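3-dehydroshikimate dehydratase (Bacillus anthracis, PDB 3DX5) catalyses the manganese-dependent dehydration of 3-dehydroshikimate to 3,4-dihydroxybenzoate, the catechol unit built into the siderophore petrobactin. Local coordinates at residues Val227-Gly232 / Ala250-Phe255; Lys200-Ser203 / Tyr207-Val210; Lys2-Thr7 / Ile194-Phe199. All coordinates share one frame; numbering follows the deposited sequence.

Contact 1: residues Val227-Gly232 / Ala250-Phe255; sequences VPLFEG and ASLEWF. With MN (manganese (II) ion), chain B; DHB (3,4-dihydroxybenzoic acid), chain D.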
loop_
_atom_site.group_PDB
_atom_site.type_symbol
_atom_site.label_atom_id
_atom_site.label_comp_id
_atom_site.label_asym_id
_atom_site.label_seq_id
_atom_site.Cartn_x
_atom_site.Cartn_y
_atom_site.Cartn_z
ATOM N N VAL A 227 -5.966 -1.305 -18.381
ATOM C CA VAL A 227 -5.485 -1.951 -19.611
ATOM C C VAL A 227 -4.249 -1.260 -20.181
ATOM O O VAL A 227 -4.023 -0.086 -19.907
ATOM C CB VAL A 227 -6.579 -2.003 -20.744
ATOM C CG1 VAL A 227 -7.724 -2.959 -20.371
ATOM C CG2 VAL A 227 -7.092 -0.581 -21.107
ATOM N N PRO A 228 -3.449 -1.982 -21.001
ATOM C CA PRO A 228 -2.297 -1.307 -21.645
ATOM C C PRO A 228 -2.732 -0.073 -22.446
ATOM O O PRO A 228 -3.916 0.033 -22.853
ATOM C CB PRO A 228 -1.733 -2.393 -22.586
ATOM C CG PRO A 228 -2.020 -3.705 -21.826
ATOM C CD PRO A 228 -3.422 -3.449 -21.212
ATOM N N LEU A 229 -1.785 0.830 -22.699
ATOM C CA LEU A 229 -2.086 2.113 -23.342
ATOM C C LEU A 229 -2.867 2.035 -24.649
ATOM O O LEU A 229 -3.762 2.865 -24.884
ATOM C CB LEU A 229 -0.799 2.914 -23.597
ATOM C CG LEU A 229 0.020 3.296 -22.351
ATOM C CD1 LEU A 229 1.157 4.214 -22.807
ATOM C CD2 LEU A 229 -0.865 3.996 -21.303
ATOM N N PHE A 230 -2.500 1.091 -25.519
ATOM C CA PHE A 230 -3.144 1.025 -26.841
ATOM C C PHE A 230 -4.404 0.156 -26.852
ATOM O O PHE A 230 -5.001 -0.030 -27.886
ATOM C CB PHE A 230 -2.128 0.687 -27.957
ATOM C CG PHE A 230 -1.023 1.702 -28.048
ATOM C CD1 PHE A 230 -1.296 3.001 -28.505
ATOM C CD2 PHE A 230 0.252 1.408 -27.556
ATOM C CE1 PHE A 230 -0.310 3.980 -28.537
ATOM C CE2 PHE A 230 1.271 2.380 -27.572
ATOM C CZ PHE A 230 0.992 3.680 -28.080
ATOM N N GLU A 231 -4.796 -0.329 -25.679
ATOM C CA GLU A 231 -5.929 -1.240 -25.549
ATOM C C GLU A 231 -7.094 -0.592 -24.787
ATOM O O GLU A 231 -8.084 -1.245 -24.515
ATOM C CB GLU A 231 -5.478 -2.529 -24.854
ATOM C CG GLU A 231 -4.416 -3.295 -25.630
ATOM C CD GLU A 231 -3.989 -4.597 -24.967
ATOM O OE1 GLU A 231 -4.694 -5.109 -24.079
ATOM O OE2 GLU A 231 -2.927 -5.126 -25.343
ATOM N N GLY A 232 -6.975 0.688 -24.446
ATOM C CA GLY A 232 -8.045 1.393 -23.742
ATOM C C GLY A 232 -8.749 2.487 -24.525
ATOM O O GLY A 232 -8.481 2.671 -25.702
ATOM N N ALA A 250 7.559 10.590 -19.611
ATOM C CA ALA A 250 6.215 10.065 -19.420
ATOM C C ALA A 250 6.348 8.792 -18.639
ATOM O O ALA A 250 6.997 7.851 -19.102
ATOM C CB ALA A 250 5.522 9.790 -20.803
ATOM N N SER A 251 5.729 8.733 -17.456
ATOM C CA SER A 251 5.730 7.492 -16.684
ATOM C C SER A 251 4.598 6.558 -17.122
ATOM O O SER A 251 3.470 7.023 -17.317
ATOM C CB SER A 251 5.518 7.813 -15.201
ATOM O OG SER A 251 6.756 8.130 -14.601
ATOM N N LEU A 252 4.879 5.253 -17.203
ATOM C CA LEU A 252 3.861 4.256 -17.440
ATOM C C LEU A 252 3.268 3.911 -16.075
ATOM O O LEU A 252 3.786 3.031 -15.368
ATOM C CB LEU A 252 4.439 2.994 -18.148
ATOM C CG LEU A 252 5.174 3.286 -19.466
ATOM C CD1 LEU A 252 5.608 1.987 -20.147
ATOM C CD2 LEU A 252 4.297 4.167 -20.427
ATOM N N GLU A 253 2.217 4.633 -15.692
ATOM C CA GLU A 253 1.673 4.527 -14.349
ATOM C C GLU A 253 0.742 3.337 -14.239
ATOM O O GLU A 253 -0.498 3.501 -14.240
ATOM C CB GLU A 253 0.898 5.797 -14.001
ATOM C CG GLU A 253 0.644 5.956 -12.496
ATOM C CD GLU A 253 -0.134 7.230 -12.178
ATOM O OE1 GLU A 253 -0.948 7.647 -13.033
ATOM O OE2 GLU A 253 0.078 7.813 -11.080
ATOM N N TRP A 254 1.313 2.150 -14.092
ATOM C CA TRP A 254 0.513 0.933 -13.999
ATOM C C TRP A 254 0.171 0.589 -12.561
ATOM O O TRP A 254 1.066 0.438 -11.717
ATOM C CB TRP A 254 1.283 -0.243 -14.642
ATOM C CG TRP A 254 0.526 -1.543 -14.649
ATOM C CD1 TRP A 254 0.852 -2.680 -13.979
ATOM C CD2 TRP A 254 -0.663 -1.837 -15.399
ATOM N NE1 TRP A 254 -0.054 -3.670 -14.255
ATOM C CE2 TRP A 254 -0.994 -3.189 -15.135
ATOM C CE3 TRP A 254 -1.469 -1.093 -16.274
ATOM C CZ2 TRP A 254 -2.123 -3.819 -15.691
ATOM C CZ3 TRP A 254 -2.601 -1.723 -16.855
ATOM C CH2 TRP A 254 -2.905 -3.087 -16.561
ATOM N N PHE A 255 -1.117 0.451 -12.270
ATOM C CA PHE A 255 -1.565 0.115 -10.928
ATOM C C PHE A 255 -2.110 -1.331 -10.860
ATOM O O PHE A 255 -2.569 -1.758 -9.817
ATOM C CB PHE A 255 -2.665 1.086 -10.506
ATOM C CG PHE A 255 -2.176 2.476 -10.222
ATOM C CD1 PHE A 255 -1.050 2.676 -9.416
ATOM C CD2 PHE A 255 -2.856 3.580 -10.721
ATOM C CE1 PHE A 255 -0.617 3.925 -9.090
ATOM C CE2 PHE A 255 -2.426 4.872 -10.405
ATOM C CZ PHE A 255 -1.288 5.047 -9.600
HETATM MN MN MN B . -1.169 9.677 -11.866
HETATM C C1 DHB D . -2.028 8.012 -7.381
HETATM C C2 DHB D . -1.896 8.523 -8.668
HETATM C C3 DHB D . -2.927 8.369 -9.601
HETATM O O3 DHB D . -2.874 8.848 -10.884
HETATM C C4 DHB D . -4.153 7.686 -9.178
HETATM O O4 DHB D . -5.130 7.564 -10.104
HETATM C C5 DHB D . -4.285 7.206 -7.879
HETATM C C6 DHB D . -3.207 7.373 -6.990
HETATM C C DHB D . -0.877 8.180 -6.402
HETATM O O1 DHB D . -0.923 7.797 -5.228
HETATM O O2 DHB D . 0.254 8.745 -6.816
#
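W254 lays the edge of its indole against the backbone of V227, V227 N lying at the ring edge, near the indole plane, 3.7 Å from W254 CZ3. P228 N comes to the same CZ3 from a longer distance, oblique to the ring. The contact sits at the C-terminal mouth of a TIM barrel: strand 249-252 ends here, and the loop after strand 226-227 packs beside it. CG of W254 is anti to the backbone N (chi1 -178°), which carries the indole across to this loop. The second touch is purely apolar: L229 CD1 meets L252 CD2 at 3.9 Å, the two side chains crossing at about a right angle.

Between L252 and W254 the chain bends in an inverse gamma turn centred on E253, whose closing bond from W254 N to L252 O is weak. E253 leaves this turn as an extended chain and grips the manganese with both carboxylate oxygens, OE1 and OE2, each 2.4 Å from the metal; E142, D172 and H198 supply further ligands. The 3,4-dihydroxybenzoic acid joins the same metal through its O3 at 2.1 Å. C4 of that ligand lies oblique to the F255 ring, 3.5 Å from F255 CE2.

Farther out, K200 NZ forms a salt bridge with E253 OE1, so this oxygen serves metal and lysine together. L229 ties the 227-232 loop to its surroundings by two hydrogen bonds, from its N to E266 OE2 of helix 259-272 and from N201 ND2 to its O. At the far side of the indole, W254 NE1 is hydrogen-bonded to H257 O.

Contact 2: residues Lys200-Ser203 / Tyr207-Val210; sequences KNIS and YLHV. With DHB (3,4-dihydroxybenzoic acid), chain D.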
loop_
_atom_site.group_PDB
_atom_site.type_symbol
_atom_site.label_atom_id
_atom_site.label_comp_id
_atom_site.label_asym_id
_atom_site.label_seq_id
_atom_site.Cartn_x
_atom_site.Cartn_y
_atom_site.Cartn_z
ATOM N N LYS A 200 -1.728 6.272 -18.398
ATOM C CA LYS A 200 -2.396 5.007 -18.064
ATOM C C LYS A 200 -3.719 5.013 -18.821
ATOM O O LYS A 200 -4.133 6.058 -19.336
ATOM C CB LYS A 200 -2.563 4.807 -16.526
ATOM C CG LYS A 200 -3.368 5.925 -15.778
ATOM C CD LYS A 200 -3.543 5.537 -14.289
ATOM C CE LYS A 200 -4.380 6.570 -13.501
ATOM N NZ LYS A 200 -3.707 7.916 -13.424
ATOM N N ASN A 201 -4.401 3.874 -18.894
ATOM C CA ASN A 201 -5.631 3.806 -19.689
ATOM C C ASN A 201 -6.656 2.933 -18.997
ATOM O O ASN A 201 -6.322 2.189 -18.064
ATOM C CB ASN A 201 -5.346 3.270 -21.109
ATOM C CG ASN A 201 -6.262 3.902 -22.161
ATOM O OD1 ASN A 201 -7.311 4.480 -21.820
ATOM N ND2 ASN A 201 -5.868 3.809 -23.437
ATOM N N ILE A 202 -7.894 2.973 -19.469
ATOM C CA ILE A 202 -8.950 2.185 -18.844
ATOM C C ILE A 202 -9.778 1.617 -19.990
ATOM O O ILE A 202 -9.847 2.254 -21.067
ATOM C CB ILE A 202 -9.797 3.071 -17.883
ATOM C CG1 ILE A 202 -10.669 2.227 -16.979
ATOM C CG2 ILE A 202 -10.699 4.078 -18.652
ATOM C CD1 ILE A 202 -9.907 1.599 -15.821
ATOM N N SER A 203 -10.410 0.455 -19.809
ATOM C CA SER A 203 -11.178 -0.110 -20.956
ATOM C C SER A 203 -12.469 0.660 -21.230
ATOM O O SER A 203 -12.949 0.688 -22.360
ATOM C CB SER A 203 -11.499 -1.599 -20.762
ATOM O OG SER A 203 -12.293 -1.749 -19.590
ATOM N N TYR A 207 -15.364 1.919 -15.487
ATOM C CA TYR A 207 -14.397 1.414 -14.545
ATOM C C TYR A 207 -13.502 2.491 -13.943
ATOM O O TYR A 207 -12.524 2.152 -13.257
ATOM C CB TYR A 207 -13.546 0.300 -15.185
ATOM C CG TYR A 207 -14.388 -0.877 -15.614
ATOM C CD1 TYR A 207 -15.029 -1.676 -14.664
ATOM C CD2 TYR A 207 -14.584 -1.168 -16.966
ATOM C CE1 TYR A 207 -15.858 -2.753 -15.054
ATOM C CE2 TYR A 207 -15.406 -2.245 -17.364
ATOM C CZ TYR A 207 -16.035 -3.023 -16.395
ATOM O OH TYR A 207 -16.821 -4.091 -16.768
ATOM N N LEU A 208 -13.810 3.769 -14.189
ATOM C CA LEU A 208 -12.925 4.847 -13.698
ATOM C C LEU A 208 -12.696 4.879 -12.192
ATOM O O LEU A 208 -11.654 5.338 -11.759
ATOM C CB LEU A 208 -13.373 6.235 -14.195
ATOM C CG LEU A 208 -13.002 6.525 -15.653
ATOM C CD1 LEU A 208 -13.858 7.694 -16.158
ATOM C CD2 LEU A 208 -11.527 6.828 -15.832
ATOM N N HIS A 209 -13.662 4.384 -11.414
ATOM C CA HIS A 209 -13.577 4.373 -9.961
ATOM C C HIS A 209 -12.426 3.451 -9.473
ATOM O O HIS A 209 -12.030 3.548 -8.323
ATOM C CB HIS A 209 -14.917 3.886 -9.364
ATOM C CG HIS A 209 -15.365 2.575 -9.940
ATOM N ND1 HIS A 209 -15.015 1.360 -9.390
ATOM C CD2 HIS A 209 -16.058 2.284 -11.071
ATOM C CE1 HIS A 209 -15.506 0.375 -10.131
ATOM N NE2 HIS A 209 -16.139 0.910 -11.158
ATOM N N VAL A 210 -11.881 2.570 -10.321
ATOM C CA VAL A 210 -10.758 1.707 -9.860
ATOM C C VAL A 210 -9.505 2.539 -9.584
ATOM O O VAL A 210 -8.626 2.102 -8.840
ATOM C CB VAL A 210 -10.420 0.514 -10.806
ATOM C CG1 VAL A 210 -11.621 -0.426 -10.940
ATOM C CG2 VAL A 210 -9.860 1.028 -12.202
HETATM C C1 DHB D . -2.028 8.012 -7.381
HETATM C C2 DHB D . -1.896 8.523 -8.668
HETATM C C3 DHB D . -2.927 8.369 -9.601
HETATM O O3 DHB D . -2.874 8.848 -10.884
HETATM C C4 DHB D . -4.153 7.686 -9.178
HETATM O O4 DHB D . -5.130 7.564 -10.104
HETATM C C5 DHB D . -4.285 7.206 -7.879
HETATM C C6 DHB D . -3.207 7.373 -6.990
HETATM C C DHB D . -0.877 8.180 -6.402
HETATM O O1 DHB D . -0.923 7.797 -5.228
HETATM O O2 DHB D . 0.254 8.745 -6.816
#
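I202, the last residue of strand 194-202, and S203 just after it meet the 3-10 segment 207-210 that follows the strand, in a loop at the ligand-binding mouth of the TIM barrel. Before them, K200 turns to the active site: beyond CG its chain is extended until it bends at chi4 (-64°), placing NZ 2.8 Å from O3 of the bound 3,4-dihydroxybenzoic acid. D172 OD1 forms a salt bridge with the same nitrogen, and the ring of F211 adds a cation-pi contact.

N201 curls back on its own chain, I202 N donating to N201 OD1 at 2.9 Å. The bond is bent, with 144° at the hydrogen, and the donor is tilted out of the carbonyl plane. The ND2 of N201 is hydrogen-bonded to V234 O, tying the strand to the loop before helix 236-243.

I202 has the largest share of the contact. Its two branches divide the work: CG2 reaches L208 CD2 at 4.0 Å, while CG1, anti to the backbone N (chi1 -166°), passes Y207 CB at 3.9 Å and sends CD1 on to V210 CG2 at 3.7 Å. CD1 also rests against Y207 O, the carbonyl that accepts V210 N, a bond of the 3-10 segment. S203 ends the run with OG 3.5 Å from Y207 CD2, oblique to the phenol ring.

Around this small apolar cluster, L208 leans on L174 and E178 of helix 173-178, V210 touches M226 and S203 touches V227 of strand 226-227, and F211 and I233 cover I202 from adjoining loops.

Contact 3: residues Lys2-Thr7 / Ile194-Phe199; sequences KYSLCT and IQHYHF. With MN (manganese (II) ion), chain B.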
loop_
_atom_site.group_PDB
_atom_site.type_symbol
_atom_site.label_atom_id
_atom_site.label_comp_id
_atom_site.label_asym_id
_atom_site.label_seq_id
_atom_site.Cartn_x
_atom_site.Cartn_y
_atom_site.Cartn_z
ATOM N N LYS A 2 10.961 9.991 -23.873
ATOM C CA LYS A 2 11.581 9.311 -22.734
ATOM C C LYS A 2 10.528 8.739 -21.813
ATOM O O LYS A 2 9.638 9.456 -21.370
ATOM C CB LYS A 2 12.456 10.275 -21.947
ATOM C CG LYS A 2 13.835 10.441 -22.570
ATOM C CD LYS A 2 14.302 11.869 -22.628
ATOM C CE LYS A 2 14.485 12.508 -21.268
ATOM N NZ LYS A 2 13.483 13.559 -21.060
ATOM N N TYR A 3 10.671 7.459 -21.511
ATOM C CA TYR A 3 9.713 6.762 -20.661
ATOM C C TYR A 3 10.336 6.495 -19.313
ATOM O O TYR A 3 11.549 6.179 -19.207
ATOM C CB TYR A 3 9.261 5.435 -21.298
ATOM C CG TYR A 3 8.450 5.709 -22.515
ATOM C CD1 TYR A 3 7.133 6.176 -22.381
ATOM C CD2 TYR A 3 8.991 5.563 -23.797
ATOM C CE1 TYR A 3 6.363 6.505 -23.513
ATOM C CE2 TYR A 3 8.220 5.876 -24.964
ATOM C CZ TYR A 3 6.908 6.365 -24.788
ATOM O OH TYR A 3 6.110 6.709 -25.869
ATOM N N SER A 4 9.499 6.589 -18.294
ATOM C CA SER A 4 9.917 6.217 -16.970
ATOM C C SER A 4 8.998 5.166 -16.353
ATOM O O SER A 4 7.829 5.027 -16.700
ATOM C CB SER A 4 10.056 7.452 -16.052
ATOM O OG SER A 4 8.943 8.321 -16.192
ATOM N N LEU A 5 9.558 4.452 -15.397
ATOM C CA LEU A 5 8.862 3.457 -14.633
ATOM C C LEU A 5 8.531 4.100 -13.258
ATOM O O LEU A 5 9.367 4.811 -12.720
ATOM C CB LEU A 5 9.884 2.319 -14.488
ATOM C CG LEU A 5 9.617 1.147 -13.608
ATOM C CD1 LEU A 5 10.489 0.012 -14.047
ATOM C CD2 LEU A 5 9.949 1.555 -12.169
ATOM N N CYS A 6 7.363 3.845 -12.676
ATOM C CA CYS A 6 7.057 4.323 -11.317
ATOM C C CYS A 6 7.223 3.197 -10.333
ATOM O O CYS A 6 6.603 2.149 -10.506
ATOM C CB CYS A 6 5.591 4.672 -11.154
ATOM S SG CYS A 6 4.965 5.626 -12.410
ATOM N N THR A 7 7.977 3.427 -9.272
ATOM C CA THR A 7 8.089 2.404 -8.209
ATOM C C THR A 7 6.757 2.137 -7.474
ATOM O O THR A 7 6.591 1.066 -6.923
ATOM C CB THR A 7 9.225 2.719 -7.218
ATOM O OG1 THR A 7 8.853 3.821 -6.387
ATOM C CG2 THR A 7 10.531 3.058 -7.993
ATOM N N ILE A 194 3.989 22.326 -17.992
ATOM C CA ILE A 194 4.166 20.868 -17.879
ATOM C C ILE A 194 5.644 20.493 -17.683
ATOM O O ILE A 194 6.501 21.003 -18.405
ATOM C CB ILE A 194 3.629 20.160 -19.136
ATOM C CG1 ILE A 194 2.093 20.241 -19.165
ATOM C CG2 ILE A 194 4.140 18.646 -19.251
ATOM C CD1 ILE A 194 1.589 19.871 -20.520
ATOM N N GLN A 195 5.938 19.588 -16.746
ATOM C CA GLN A 195 7.315 19.073 -16.615
ATOM C C GLN A 195 7.390 17.549 -16.664
ATOM O O GLN A 195 8.491 16.979 -16.714
ATOM C CB GLN A 195 7.965 19.575 -15.328
ATOM C CG GLN A 195 8.112 21.086 -15.270
ATOM C CD GLN A 195 9.357 21.590 -15.963
ATOM O OE1 GLN A 195 9.461 21.573 -17.190
ATOM N NE2 GLN A 195 10.316 22.060 -15.167
ATOM N N HIS A 196 6.227 16.892 -16.643
ATOM C CA HIS A 196 6.168 15.421 -16.533
ATOM C C HIS A 196 4.798 14.938 -16.989
ATOM O O HIS A 196 3.805 15.699 -16.940
ATOM C CB HIS A 196 6.427 14.977 -15.064
ATOM C CG HIS A 196 7.135 13.652 -14.908
ATOM N ND1 HIS A 196 6.524 12.435 -15.139
ATOM C CD2 HIS A 196 8.376 13.358 -14.458
ATOM C CE1 HIS A 196 7.366 11.452 -14.867
ATOM N NE2 HIS A 196 8.499 11.989 -14.447
ATOM N N TYR A 197 4.727 13.697 -17.454
ATOM C CA TYR A 197 3.411 13.077 -17.759
ATOM C C TYR A 197 3.224 11.768 -16.996
ATOM O O TYR A 197 4.191 11.123 -16.627
ATOM C CB TYR A 197 3.244 12.728 -19.246
ATOM C CG TYR A 197 3.703 13.809 -20.182
ATOM C CD1 TYR A 197 2.877 14.891 -20.481
ATOM C CD2 TYR A 197 4.986 13.749 -20.780
ATOM C CE1 TYR A 197 3.299 15.901 -21.339
ATOM C CE2 TYR A 197 5.406 14.737 -21.657
ATOM C CZ TYR A 197 4.553 15.816 -21.916
ATOM O OH TYR A 197 4.953 16.816 -22.784
ATOM N N HIS A 198 1.965 11.381 -16.821
ATOM C CA HIS A 198 1.550 10.025 -16.440
ATOM C C HIS A 198 0.709 9.481 -17.569
ATOM O O HIS A 198 -0.216 10.164 -18.026
ATOM C CB HIS A 198 0.695 10.062 -15.152
ATOM C CG HIS A 198 1.509 10.081 -13.896
ATOM N ND1 HIS A 198 0.943 10.042 -12.632
ATOM C CD2 HIS A 198 2.852 10.123 -13.713
ATOM C CE1 HIS A 198 1.909 10.045 -11.728
ATOM N NE2 HIS A 198 3.076 10.098 -12.358
ATOM N N PHE A 199 1.003 8.256 -17.994
ATOM C CA PHE A 199 0.256 7.578 -19.038
ATOM C C PHE A 199 -0.401 6.333 -18.423
ATOM O O PHE A 199 0.300 5.411 -17.991
ATOM C CB PHE A 199 1.209 7.056 -20.136
ATOM C CG PHE A 199 1.722 8.110 -21.125
ATOM C CD1 PHE A 199 1.474 9.469 -20.956
ATOM C CD2 PHE A 199 2.527 7.715 -22.188
ATOM C CE1 PHE A 199 1.976 10.413 -21.869
ATOM C CE2 PHE A 199 3.033 8.640 -23.112
ATOM C CZ PHE A 199 2.752 10.000 -22.952
HETATM MN MN MN B . -1.169 9.677 -11.866
#
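Y3 and F199 bury the most surface here, and they meet by their rings: Y3 CE1 stands 4.0 Å from F199 CE2. The phenylalanine atom lies near the plane of the tyrosine ring, at its edge, whereas the tyrosine comes obliquely to the phenylalanine; the two side chains cross at about a right angle. Both belong to parallel strands of the TIM barrel that are not direct neighbours, since strand 249-252 runs between them, and F199 also packs on its A250.

S4 forms the second point of contact, pointing the other way from its strand. Its OG lies 3.7 Å from H196 CE1 and oblique to the imidazole, but its polar partner is S251 OG on the intervening strand. H196 is pinned at both nitrogens. ND1 donates to Y197 O at 3.1 Å, with 147° at the hydrogen; the acceptor lies in the ring plane, although the donor sits well above the carbonyl plane. NE2 is hydrogen-bonded to T65 OG1.

Two residues on from H196, H198 turns ND1 to the manganese at 2.3 Å. Its NE2 is hydrogen-bonded to E33 OE2, a second-shell carboxylate which, with the metal bond at ND1, would restrain the ring's rotation and probably strengthens it as a ligand. C6 SG stays 5.3 Å from the centre of that imidazole, a distant oblique sulfur-aromatic approach.

Strand 2-6 has strand 31-35 on one flank and 249-252 on the other, while 194-199 lies between 249-252 and 167-172, and the ring of F199 also meets Y236 of helix 236-243.

In the fold
From the N terminus, strand 2-6 opens the barrel, and contact 3 is made only after 186 intervening residues have carried the chain round to 194-199. The same strand then runs directly into contact 2, which closes a tight loop of three residues. Contact 1 follows, joining 227-232 to 250-255 over 17 residues that include helix 236-243. The three are in series, neither nesting nor crossing. Strand 249-252 joins contacts 1 and 3, lying between the two strands of contact 3; E253, just past its end, reaches K200 of contact 2. Contacts 1 and 3 share the manganese, contacts 1 and 2 the bound dihydroxybenzoate, so the closing strands of the barrel converge on one site.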